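Side-chain contacts in AmbC (Sorangium cellulosum, PDB 5O15), which combines dehydratase and cyclase activities in one polyketide synthase domain, dehydrating an intermediate of ambruticin biosynthesis and probably closing it to an oxygen heterocycle: residues V26-A29 with Y34-S37; P60-V65 with F240-V245; L69-A74 with V101-L106; S81-E86 with R112-H117; G137-A142 with V284-T289. One frame throughout, in Å; residues are numbered along the deposited sequence. Where two conformers were deposited one is given.

Contact 1: V26-A29 with Y34-S37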
# COMPACT_ATOMS: atom_id res chain seq x y z
N VAL A 26 9.59 8.62 -19.51
CA VAL A 26 9.83 8.73 -20.94
C VAL A 26 8.60 8.27 -21.69
O VAL A 26 8.13 7.14 -21.50
CB VAL A 26 11.08 7.94 -21.34
CG1 VAL A 26 11.28 7.95 -22.86
CG2 VAL A 26 12.29 8.52 -20.66
N ARG A 27 8.08 9.16 -22.54
CA ARG A 27 7.04 8.77 -23.47
C ARG A 27 7.71 8.18 -24.69
O ARG A 27 8.54 8.83 -25.34
CB ARG A 27 6.20 9.98 -23.89
CG ARG A 27 5.05 9.61 -24.81
CD ARG A 27 4.02 10.72 -24.93
NE ARG A 27 4.66 12.02 -25.14
CZ ARG A 27 4.93 12.56 -26.33
NH1 ARG A 27 4.59 11.93 -27.45
NH2 ARG A 27 5.51 13.74 -26.39
N LEU A 28 7.38 6.93 -24.99
CA LEU A 28 8.04 6.22 -26.06
C LEU A 28 7.69 6.85 -27.40
O LEU A 28 6.56 7.30 -27.64
CB LEU A 28 7.66 4.72 -26.05
CG LEU A 28 8.10 4.01 -24.75
CD1 LEU A 28 7.57 2.58 -24.78
CD2 LEU A 28 9.60 4.02 -24.62
N ALA A 29 8.67 6.82 -28.30
CA ALA A 29 8.53 7.46 -29.59
C ALA A 29 7.98 6.54 -30.66
O ALA A 29 7.44 7.03 -31.65
CB ALA A 29 9.89 8.00 -30.07
N TYR A 34 4.99 4.12 -22.14
CA TYR A 34 5.85 4.93 -21.28
C TYR A 34 6.78 4.01 -20.50
O TYR A 34 6.43 2.87 -20.19
CB TYR A 34 5.08 5.75 -20.24
CG TYR A 34 4.18 6.80 -20.83
CD1 TYR A 34 2.96 6.48 -21.41
CD2 TYR A 34 4.50 8.14 -20.70
CE1 TYR A 34 2.12 7.46 -21.92
CE2 TYR A 34 3.66 9.14 -21.21
CZ TYR A 34 2.47 8.80 -21.79
OH TYR A 34 1.64 9.79 -22.27
N VAL A 35 7.93 4.55 -20.13
CA VAL A 35 8.92 3.87 -19.29
C VAL A 35 9.38 4.84 -18.21
O VAL A 35 10.03 5.85 -18.52
CB VAL A 35 10.11 3.33 -20.09
CG1 VAL A 35 11.08 2.63 -19.17
CG2 VAL A 35 9.62 2.38 -21.16
N LEU A 36 9.06 4.53 -16.96
CA LEU A 36 9.46 5.34 -15.82
C LEU A 36 10.60 4.62 -15.12
O LEU A 36 10.52 3.42 -14.87
CB LEU A 36 8.30 5.54 -14.83
CG LEU A 36 7.09 6.28 -15.38
CD1 LEU A 36 6.14 5.39 -16.12
CD2 LEU A 36 6.34 6.99 -14.29
N SER A 37 11.65 5.36 -14.80
CA SER A 37 12.82 4.78 -14.18
C SER A 37 13.16 5.54 -12.91
O SER A 37 12.91 6.74 -12.80
CB SER A 37 14.03 4.88 -15.14
OG SER A 37 13.79 4.19 -16.33

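Contact 2: P60-V65 with F240-V245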
# COMPACT_ATOMS: atom_id res chain seq x y z
N PRO A 60 7.06 -2.69 1.50
CA PRO A 60 5.61 -2.88 1.63
C PRO A 60 4.92 -2.91 0.28
O PRO A 60 5.25 -2.12 -0.60
CB PRO A 60 5.15 -1.68 2.46
CG PRO A 60 6.18 -0.66 2.23
CD PRO A 60 7.48 -1.41 2.08
N GLY A 61 3.93 -3.79 0.12
CA GLY A 61 3.16 -3.81 -1.11
C GLY A 61 2.45 -2.51 -1.44
O GLY A 61 2.20 -2.21 -2.62
N THR A 62 2.17 -1.69 -0.40
CA THR A 62 1.62 -0.36 -0.66
C THR A 62 2.59 0.52 -1.42
O THR A 62 2.16 1.51 -2.03
CB THR A 62 1.24 0.33 0.64
OG1 THR A 62 2.40 0.34 1.48
CG2 THR A 62 0.09 -0.37 1.36
N ALA A 63 3.88 0.20 -1.42
CA ALA A 63 4.81 0.94 -2.27
C ALA A 63 4.59 0.64 -3.75
O ALA A 63 4.78 1.52 -4.60
CB ALA A 63 6.25 0.61 -1.92
N PHE A 64 4.15 -0.58 -4.10
CA PHE A 64 3.81 -0.88 -5.49
C PHE A 64 2.56 -0.12 -5.89
O PHE A 64 2.46 0.36 -7.01
CB PHE A 64 3.63 -2.38 -5.70
CG PHE A 64 4.82 -3.19 -5.34
CD1 PHE A 64 6.08 -2.88 -5.80
CD2 PHE A 64 4.67 -4.27 -4.49
CE1 PHE A 64 7.18 -3.69 -5.43
CE2 PHE A 64 5.74 -5.06 -4.14
CZ PHE A 64 6.98 -4.74 -4.55
N VAL A 65 1.61 0.04 -4.96
CA VAL A 65 0.45 0.87 -5.21
C VAL A 65 0.86 2.30 -5.50
O VAL A 65 0.38 2.93 -6.45
CB VAL A 65 -0.57 0.75 -4.07
CG1 VAL A 65 -1.73 1.67 -4.29
CG2 VAL A 65 -1.05 -0.69 -3.91
N PHE A 240 -2.16 -9.40 -1.84
CA PHE A 240 -1.79 -9.87 -3.16
C PHE A 240 -2.51 -9.18 -4.30
O PHE A 240 -2.07 -9.30 -5.44
CB PHE A 240 -1.95 -11.40 -3.30
CG PHE A 240 -3.37 -11.88 -3.25
CD1 PHE A 240 -4.12 -11.99 -4.41
CD2 PHE A 240 -3.94 -12.23 -2.04
CE1 PHE A 240 -5.41 -12.43 -4.37
CE2 PHE A 240 -5.24 -12.68 -1.99
CZ PHE A 240 -5.98 -12.78 -3.16
N ALA A 241 -3.56 -8.40 -4.03
CA ALA A 241 -4.29 -7.74 -5.10
C ALA A 241 -5.01 -6.52 -4.58
O ALA A 241 -5.48 -6.51 -3.43
CB ALA A 241 -5.28 -8.68 -5.78
N TRP A 242 -5.10 -5.51 -5.42
CA TRP A 242 -5.81 -4.28 -5.17
C TRP A 242 -6.67 -3.97 -6.39
O TRP A 242 -6.29 -4.29 -7.54
CB TRP A 242 -4.85 -3.11 -4.98
CG TRP A 242 -3.93 -3.23 -3.82
CD1 TRP A 242 -2.82 -4.01 -3.72
CD2 TRP A 242 -4.05 -2.55 -2.57
NE1 TRP A 242 -2.23 -3.84 -2.50
CE2 TRP A 242 -2.96 -2.94 -1.78
CE3 TRP A 242 -4.96 -1.61 -2.08
CZ2 TRP A 242 -2.77 -2.46 -0.49
CZ3 TRP A 242 -4.77 -1.12 -0.80
CH2 TRP A 242 -3.68 -1.56 -0.01
N SER A 243 -7.81 -3.33 -6.16
CA SER A 243 -8.70 -2.90 -7.23
C SER A 243 -9.14 -1.47 -6.99
O SER A 243 -9.35 -1.06 -5.84
CB SER A 243 -9.95 -3.78 -7.34
OG SER A 243 -9.61 -5.14 -7.54
N ASP A 244 -9.30 -0.71 -8.07
CA ASP A 244 -9.93 0.59 -8.04
C ASP A 244 -9.32 1.52 -6.99
O ASP A 244 -10.00 1.98 -6.05
CB ASP A 244 -11.43 0.47 -7.84
CG ASP A 244 -12.09 -0.14 -9.04
OD1 ASP A 244 -11.65 0.08 -10.18
OD2 ASP A 244 -13.05 -0.88 -8.80
N VAL A 245 -8.04 1.80 -7.13
CA VAL A 245 -7.32 2.68 -6.20
C VAL A 245 -7.15 4.03 -6.87
O VAL A 245 -6.53 4.12 -7.95
CB VAL A 245 -5.95 2.11 -5.84
CG1 VAL A 245 -5.34 2.96 -4.75
CG2 VAL A 245 -6.05 0.67 -5.40

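Contact 3: L69-A74 with V101-L106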
# COMPACT_ATOMS: atom_id res chain seq x y z
N LEU A 69 0.24 4.44 -8.83
CA LEU A 69 -0.42 5.73 -8.81
C LEU A 69 0.43 6.81 -9.46
O LEU A 69 -0.11 7.72 -10.11
CB LEU A 69 -0.80 6.12 -7.37
CG LEU A 69 -1.93 5.30 -6.75
CD1 LEU A 69 -1.92 5.50 -5.24
CD2 LEU A 69 -3.26 5.68 -7.32
N ALA A 70 1.75 6.76 -9.26
CA ALA A 70 2.63 7.72 -9.92
C ALA A 70 2.59 7.54 -11.43
O ALA A 70 2.57 8.52 -12.19
CB ALA A 70 4.06 7.57 -9.40
N ALA A 71 2.56 6.28 -11.89
CA ALA A 71 2.44 6.00 -13.32
C ALA A 71 1.13 6.51 -13.86
O ALA A 71 1.10 7.09 -14.95
CB ALA A 71 2.62 4.50 -13.55
N ALA A 72 0.02 6.31 -13.12
CA ALA A 72 -1.26 6.84 -13.57
C ALA A 72 -1.18 8.34 -13.78
O ALA A 72 -1.59 8.87 -14.82
CB ALA A 72 -2.34 6.45 -12.58
N ASP A 73 -0.60 9.06 -12.82
CA ASP A 73 -0.48 10.50 -12.96
C ASP A 73 0.38 10.86 -14.16
O ASP A 73 0.09 11.81 -14.89
CB ASP A 73 0.09 11.08 -11.66
CG ASP A 73 0.38 12.54 -11.76
OD1 ASP A 73 -0.58 13.33 -11.85
OD2 ASP A 73 1.58 12.90 -11.75
N ALA A 74 1.46 10.11 -14.38
CA ALA A 74 2.37 10.42 -15.47
C ALA A 74 1.70 10.24 -16.83
O ALA A 74 2.07 10.94 -17.79
CB ALA A 74 3.61 9.55 -15.37
N VAL A 101 8.95 1.22 -14.16
CA VAL A 101 7.53 1.02 -14.37
C VAL A 101 7.29 1.10 -15.87
O VAL A 101 7.61 2.10 -16.50
CB VAL A 101 6.66 2.05 -13.64
CG1 VAL A 101 5.23 1.69 -13.83
CG2 VAL A 101 7.02 2.08 -12.12
N THR A 102 6.74 0.03 -16.42
CA THR A 102 6.40 -0.04 -17.84
C THR A 102 4.91 0.22 -17.96
O THR A 102 4.10 -0.31 -17.19
CB THR A 102 6.86 -1.38 -18.46
OG1 THR A 102 6.30 -2.49 -17.79
CG2 THR A 102 8.33 -1.55 -18.40
N VAL A 103 4.52 1.03 -18.96
CA VAL A 103 3.12 1.31 -19.21
C VAL A 103 2.85 1.05 -20.68
O VAL A 103 3.57 1.57 -21.55
CB VAL A 103 2.73 2.76 -18.83
CG1 VAL A 103 1.21 2.94 -18.97
CG2 VAL A 103 3.14 3.09 -17.38
N GLU A 104 1.79 0.31 -20.95
CA GLU A 104 1.44 -0.15 -22.28
C GLU A 104 0.42 0.79 -22.91
O GLU A 104 0.02 1.83 -22.37
CB GLU A 104 0.88 -1.57 -22.19
CG GLU A 104 1.80 -2.59 -21.53
CD GLU A 104 3.17 -2.61 -22.16
OE1 GLU A 104 3.23 -2.66 -23.40
OE2 GLU A 104 4.19 -2.57 -21.44
N ALA A 105 0.04 0.43 -24.14
CA ALA A 105 -0.82 1.30 -24.95
C ALA A 105 -2.24 1.44 -24.39
O ALA A 105 -2.80 0.51 -23.81
CB ALA A 105 -0.92 0.76 -26.37
N LEU A 106 -2.82 2.61 -24.62
CA LEU A 106 -4.21 2.86 -24.26
C LEU A 106 -5.12 2.06 -25.17
O LEU A 106 -5.04 2.19 -26.40
CB LEU A 106 -4.51 4.35 -24.43
CG LEU A 106 -5.86 4.80 -23.89
CD1 LEU A 106 -5.88 4.84 -22.36
CD2 LEU A 106 -6.21 6.16 -24.44

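Contact 4: S81-E86 with R112-H117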
# COMPACT_ATOMS: atom_id res chain seq x y z
N SER A 81 -6.85 0.56 -11.83
CA SER A 81 -8.01 -0.31 -11.88
C SER A 81 -7.73 -1.66 -11.23
O SER A 81 -8.57 -2.18 -10.49
CB SER A 81 -8.40 -0.47 -13.34
OG SER A 81 -9.36 -1.50 -13.50
N GLU A 82 -6.57 -2.25 -11.50
CA GLU A 82 -6.21 -3.52 -10.89
C GLU A 82 -4.70 -3.55 -10.69
O GLU A 82 -3.96 -3.00 -11.52
CB GLU A 82 -6.59 -4.72 -11.78
CG GLU A 82 -8.07 -4.81 -12.17
CD GLU A 82 -9.01 -4.97 -10.97
OE1 GLU A 82 -8.55 -5.42 -9.88
OE2 GLU A 82 -10.22 -4.64 -11.12
N LEU A 83 -4.27 -4.17 -9.60
CA LEU A 83 -2.87 -4.40 -9.32
C LEU A 83 -2.76 -5.77 -8.66
O LEU A 83 -3.46 -6.07 -7.69
CB LEU A 83 -2.30 -3.29 -8.42
CG LEU A 83 -0.78 -3.38 -8.17
CD1 LEU A 83 -0.14 -2.02 -7.92
CD2 LEU A 83 -0.38 -4.33 -7.06
N THR A 84 -1.90 -6.61 -9.20
CA THR A 84 -1.56 -7.90 -8.64
C THR A 84 -0.10 -7.84 -8.23
O THR A 84 0.73 -7.29 -8.95
CB THR A 84 -1.76 -9.02 -9.65
OG1 THR A 84 -3.11 -9.01 -10.11
CG2 THR A 84 -1.47 -10.38 -9.01
N ILE A 85 0.19 -8.36 -7.03
CA ILE A 85 1.55 -8.47 -6.56
C ILE A 85 2.03 -9.87 -6.91
O ILE A 85 1.42 -10.87 -6.53
CB ILE A 85 1.65 -8.20 -5.05
CG1 ILE A 85 1.12 -6.78 -4.77
CG2 ILE A 85 3.09 -8.38 -4.61
CD1 ILE A 85 1.09 -6.39 -3.32
N GLU A 86 3.14 -9.96 -7.63
CA GLU A 86 3.66 -11.24 -8.09
C GLU A 86 4.82 -11.75 -7.26
O GLU A 86 4.94 -12.97 -7.06
CB GLU A 86 4.12 -11.14 -9.54
CG GLU A 86 3.01 -10.83 -10.51
CD GLU A 86 3.43 -11.03 -11.93
OE1 GLU A 86 4.62 -11.35 -12.19
OE2 GLU A 86 2.54 -10.89 -12.78
N ARG A 112 -4.79 1.00 -19.67
CA ARG A 112 -3.41 0.70 -20.01
C ARG A 112 -2.86 -0.37 -19.08
O ARG A 112 -2.93 -0.21 -17.83
CB ARG A 112 -2.48 1.90 -19.90
CG ARG A 112 -2.75 3.05 -20.86
CD ARG A 112 -1.78 4.16 -20.62
NE ARG A 112 -1.93 5.32 -21.46
CZ ARG A 112 -1.27 5.51 -22.59
NH1 ARG A 112 -0.40 4.59 -23.01
NH2 ARG A 112 -1.45 6.62 -23.29
N GLY A 113 -2.26 -1.42 -19.60
CA GLY A 113 -1.52 -2.33 -18.74
C GLY A 113 -0.26 -1.68 -18.21
O GLY A 113 0.27 -0.72 -18.76
N PHE A 114 0.22 -2.18 -17.06
CA PHE A 114 1.48 -1.70 -16.52
C PHE A 114 2.17 -2.84 -15.77
O PHE A 114 1.54 -3.82 -15.41
CB PHE A 114 1.29 -0.48 -15.59
CG PHE A 114 0.70 -0.84 -14.27
CD1 PHE A 114 -0.66 -0.87 -14.08
CD2 PHE A 114 1.53 -1.18 -13.21
CE1 PHE A 114 -1.20 -1.23 -12.86
CE2 PHE A 114 0.99 -1.53 -11.94
CZ PHE A 114 -0.35 -1.58 -11.81
N ALA A 115 3.44 -2.66 -15.49
CA ALA A 115 4.19 -3.57 -14.63
C ALA A 115 5.22 -2.77 -13.85
O ALA A 115 5.67 -1.71 -14.30
CB ALA A 115 4.88 -4.70 -15.39
N VAL A 116 5.60 -3.26 -12.66
CA VAL A 116 6.63 -2.66 -11.82
C VAL A 116 7.73 -3.68 -11.62
O VAL A 116 7.44 -4.82 -11.23
CB VAL A 116 6.04 -2.26 -10.45
CG1 VAL A 116 7.11 -1.63 -9.59
CG2 VAL A 116 4.85 -1.35 -10.65
N HIS A 117 8.98 -3.26 -11.83
CA HIS A 117 10.14 -4.15 -11.79
C HIS A 117 11.26 -3.50 -11.00
O HIS A 117 11.31 -2.28 -10.87
CB HIS A 117 10.68 -4.31 -13.20
CG HIS A 117 9.62 -4.32 -14.23
ND1 HIS A 117 9.17 -5.51 -14.70
CD2 HIS A 117 8.90 -3.35 -14.84
CE1 HIS A 117 8.28 -5.30 -15.65
NE2 HIS A 117 8.08 -3.99 -15.74

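Contact 5: G137-A142 with V284-T289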
# COMPACT_ATOMS: atom_id res chain seq x y z
N GLY A 137 -6.74 2.98 -15.38
CA GLY A 137 -7.98 3.26 -16.05
C GLY A 137 -8.75 4.39 -15.43
O GLY A 137 -8.23 5.19 -14.66
N ALA A 138 -10.03 4.43 -15.78
CA ALA A 138 -10.95 5.45 -15.26
C ALA A 138 -11.24 5.23 -13.78
O ALA A 138 -11.15 4.11 -13.27
CB ALA A 138 -12.25 5.40 -16.07
N ALA A 139 -11.61 6.31 -13.09
CA ALA A 139 -11.81 6.23 -11.65
C ALA A 139 -13.20 5.69 -11.34
O ALA A 139 -14.16 5.92 -12.09
CB ALA A 139 -11.65 7.60 -11.01
N PRO A 140 -13.34 4.97 -10.24
CA PRO A 140 -14.64 4.45 -9.84
C PRO A 140 -15.44 5.57 -9.19
O PRO A 140 -14.94 6.69 -9.01
CB PRO A 140 -14.27 3.40 -8.80
CG PRO A 140 -13.07 3.97 -8.16
CD PRO A 140 -12.29 4.55 -9.31
N ALA A 141 -16.68 5.25 -8.84
CA ALA A 141 -17.56 6.24 -8.26
C ALA A 141 -16.96 6.82 -6.99
O ALA A 141 -16.23 6.15 -6.25
CB ALA A 141 -18.92 5.61 -7.93
N ALA A 142 -17.22 8.10 -6.79
CA ALA A 142 -16.82 8.75 -5.55
C ALA A 142 -17.59 8.16 -4.36
O ALA A 142 -18.74 7.73 -4.48
CB ALA A 142 -17.08 10.25 -5.65
N VAL A 284 -9.39 11.88 0.40
CA VAL A 284 -8.00 11.78 -0.03
C VAL A 284 -7.78 10.65 -1.00
O VAL A 284 -7.11 10.83 -2.02
CB VAL A 284 -7.03 11.67 1.17
CG1 VAL A 284 -5.63 11.30 0.72
CG2 VAL A 284 -7.02 12.95 1.94
N ALA A 285 -8.27 9.46 -0.70
CA ALA A 285 -8.00 8.30 -1.54
C ALA A 285 -9.01 7.23 -1.23
O ALA A 285 -9.60 7.21 -0.13
CB ALA A 285 -6.59 7.76 -1.37
N ARG A 286 -9.15 6.29 -2.15
CA ARG A 286 -9.96 5.13 -1.87
C ARG A 286 -9.41 3.95 -2.65
O ARG A 286 -8.89 4.11 -3.77
CB ARG A 286 -11.43 5.35 -2.20
CG ARG A 286 -11.67 5.80 -3.62
CD ARG A 286 -13.07 6.36 -3.77
NE ARG A 286 -13.38 6.72 -5.15
CZ ARG A 286 -12.87 7.77 -5.77
NH1 ARG A 286 -12.01 8.57 -5.13
NH2 ARG A 286 -13.21 8.02 -7.04
N ALA A 287 -9.54 2.78 -2.06
CA ALA A 287 -9.27 1.50 -2.70
C ALA A 287 -10.54 0.68 -2.67
O ALA A 287 -11.05 0.36 -1.58
CB ALA A 287 -8.13 0.74 -2.03
N GLY A 288 -11.09 0.37 -3.84
CA GLY A 288 -12.33 -0.37 -3.87
C GLY A 288 -12.20 -1.74 -3.24
O GLY A 288 -13.10 -2.19 -2.53
N THR A 289 -11.07 -2.39 -3.48
CA THR A 289 -10.77 -3.68 -2.90
C THR A 289 -9.29 -3.79 -2.60
O THR A 289 -8.42 -3.33 -3.37
CB THR A 289 -11.17 -4.85 -3.83
OG1 THR A 289 -12.47 -4.61 -4.40
CG2 THR A 289 -11.22 -6.16 -3.05

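Contact 1: V26-A29 with Y34-S37
Arg27 lays its side chain over one face of the Tyr34 ring. The two are a non-hydrogen-bonded antiparallel pair in the hairpin of strands 24-27 and 34-41. In Arg27, CG is turned anti to the backbone N (chi1 -177°) and reaches over the ring, 3.9 Å from Tyr34 CE2. CD continues to the phenol end, 3.7 Å from Tyr34 OH. The chain then bends at chi3, and the guanidinium plane stands 64° from the ring plane. The methylenes therefore meet the ring, without a flat stack of the cation. A leucine in place of Tyr34 would probably take away the flat surface under these methylenes and let the arginine arm turn more freely. On the other face of the hairpin, Leu28 CD2 meets Val35 CG2 at 3.8 Å, for the Val35 conformer described here. The backbones join at Val26 and Val35: Val26 N gives a hydrogen bond of 3.0 Å to Val35 O, and Val35 N returns one of 2.9 Å to Val26 O. Tyr34 CA also points a C-H at Val26 O. Thus the main chain supplies the polar bonds and sets the register, while the side chains add apolar contact at the surface of the domain.

Contact 2: P60-V65 with F240-V245
Helix 61-65, with Val65 facing the partner, and strand 240-245, with Trp242 facing back, run in broadly the same direction. Their axes are 34° apart and approach to 10.2 Å. The strand is irregular at both ends: a classic beta bulge lies at Phe240 and Ala241, and a G1 bulge at Asp244 and Val245. No hydrogen bond joins the two segments, so side chains carry the contact. Val65 CG2 stands over the face of the indole, 3.5 Å from the centroid of the Trp242 five-membered ring and only 6° off its normal. This is a CH-pi contact. The other branch, Val65 CG1, is anti to the backbone N (chi1 177°) and meets Val245 CG1 at 3.9 Å. One valine thus serves both strand residues. Thr62 adds its methyl: CG2 lies 4.0 Å from Trp242 CZ2. Its hydroxyl OG1 is hydrogen-bonded to Pro211 O, at the start of helix 211-225. Replacing Trp242 by an alanine would probably open a gap beneath Val65 CG2 and take away one of the neighbours of the Thr62 methyl. All four touching residues are buried. Pro60 closes the HxxxGxxxxP signature of polyketide synthase dehydratases, which starts at His51, and packs on that histidine. The contact is typical of the double hotdog fold, in which the helix of the first hotdog lies in the middle of the domain and also packs on a strand of the second.

Contact 3: L69-A74 with V101-L106
The central helix of the first hotdog meets the sheet that wraps it, and Ala71 is the helix residue that touches Val101 and Val103. Helix 61-75 supplies the segment 69-74, and strand 96-103 faces it. The CA atoms of Ala71 and Val101 are 7.2 Å apart, a short spacing that the small side chain of Ala71 permits. Its methyl points at the strand. Ala71 CB lies 3.8 Å from Val101 CG1 and 4.1 Å from Val103 CG2. The two valines present different branches. In Val101 the touching CG1 is anti to the backbone N (chi1 -176°). Val103 has nearly the same first torsion, but its touching CG2 sits beside the backbone N. The methyl is therefore met by one branch from each valine. Thr102, between them, points away from the helix, and in the conformer described its OG1 is hydrogen-bonded to His117 NE2 on the next strand. Two residues apart on a strand means the same face, and both valines are buried. The contact has no polar bond. The helix satisfies its own backbone: Asp73 N bonds to Leu69 O at 3.1 Å, and Ala74 N to Ala70 O at 2.9 Å. Leu36 of the neighbouring strand packs on Val101, Val103 and Ala74, which widens the apolar layer. An apolar helix flank laid against alternate strand residues is what makes the "sausage in the bun" of a hotdog fold.

Contact 4: S81-E86 with R112-H117
Glu82 and Leu83 both approach the edge of the Phe114 ring, and the strand bearing them starts with an irregular step. Ser81 and Glu82 form a classic beta bulge opposite Val135. Ser81 OG is hydrogen-bonded to Arg111 NH1, just before the second segment. At Glu82 the backbone does the touching: Glu82 O lies near the ring plane, 3.5 Å from Phe114 CE1. The Glu82 carboxylate leads away from this contact, and in the conformers described its OE1 is hydrogen-bonded to Ser243 OG on strand 236-247. Leu83 comes next. Its CD1 sits in the plane of the Phe114 ring, 3.9 Å from CZ, and its CG is 4.1 Å from the same CZ. The leucine and phenylalanine side chains cross at about a right angle. Phe114 gets there because CG lies between its own backbone N and carbonyl carbon (chi1 74°), which carries the ring toward strand 79-85. These two strands are not direct neighbours. Strand 129-137 runs between them and pairs with both, so the ring bridges over it, touching Leu136 on the way. Ala68 of helix 61-75 packs on both Leu83 and Phe114. The contact is thus part of the apolar layer between the sheet and the central helix of the first hotdog. Further along, Thr84 is backbone hydrogen-bonded to Arg133 on that middle strand, and Ile85 pairs with Phe240 on the other side. Glu86 ends the segment in a salt bridge from its OE2 to Arg133 NE.

Contact 5: G137-A142 with V284-T289
Pro140 O receives the shortest bond of the contact, 2.9 Å from Arg286 NH2, with an N-H...O angle of 158°. The oxygen lies in the guanidinium plane, whereas the donor stands above the plane of the carbonyl. A second bond follows one residue on. Arg286 NE reaches Ala141 O at 3.1 Å, less straight, and this oxygen is tilted 29° from the guanidinium plane. One arginine thus holds two successive carbonyls of a loop. Two conformers of Arg286 were deposited, and this holds for the one described. Its CG takes the crowded position between backbone N and carbonyl carbon (chi1 55°), and from there to NE the chain is extended, which brings the head to the loop. Segment 137-142 leaves strand 129-137 of the first hotdog and begins the long linker that leads to strand 158-160 of the second. Arg286 belongs to strand 283-295 of the second hotdog, so the bonds tie the start of the linker to the half it is heading for. The contact is at the surface. Ala142 CA lies over one face of the guanidinium, 4.0 Å from Arg286 NH2. Pro140 CG approaches Arg286 NE to 4.1 Å. The remaining nitrogen, NH1, makes a salt bridge with Glu248 OE2, which probably balances much of the arginine charge. Pro140 also packs on Asp244 of strand 236-247, next to strand 283-295.

How the contacts relate
Contacts 1, 3 and 4 lie in the first hotdog, while contacts 2 and 5 join it, or its outgoing linker, to the second. Contact 1 closes first along the chain; contacts 3 and 4, which cross each other, are nested inside the long loop closed by contact 2. Contacts 2 and 5 also cross. Helix 61-75 serves both contact 2 and contact 3, whose centres are 14 Å apart. Contacts 1 and 3 touch where their strands, 34-41 and 96-103, pair side by side. Contacts 2 and 4 have centres 9 Å apart, where strands 79-85 and 236-247 pair. The centres of contacts 1 and 5, both at the surface, are about 25 Å apart. Joined this way, the two hotdogs probably act as one domain.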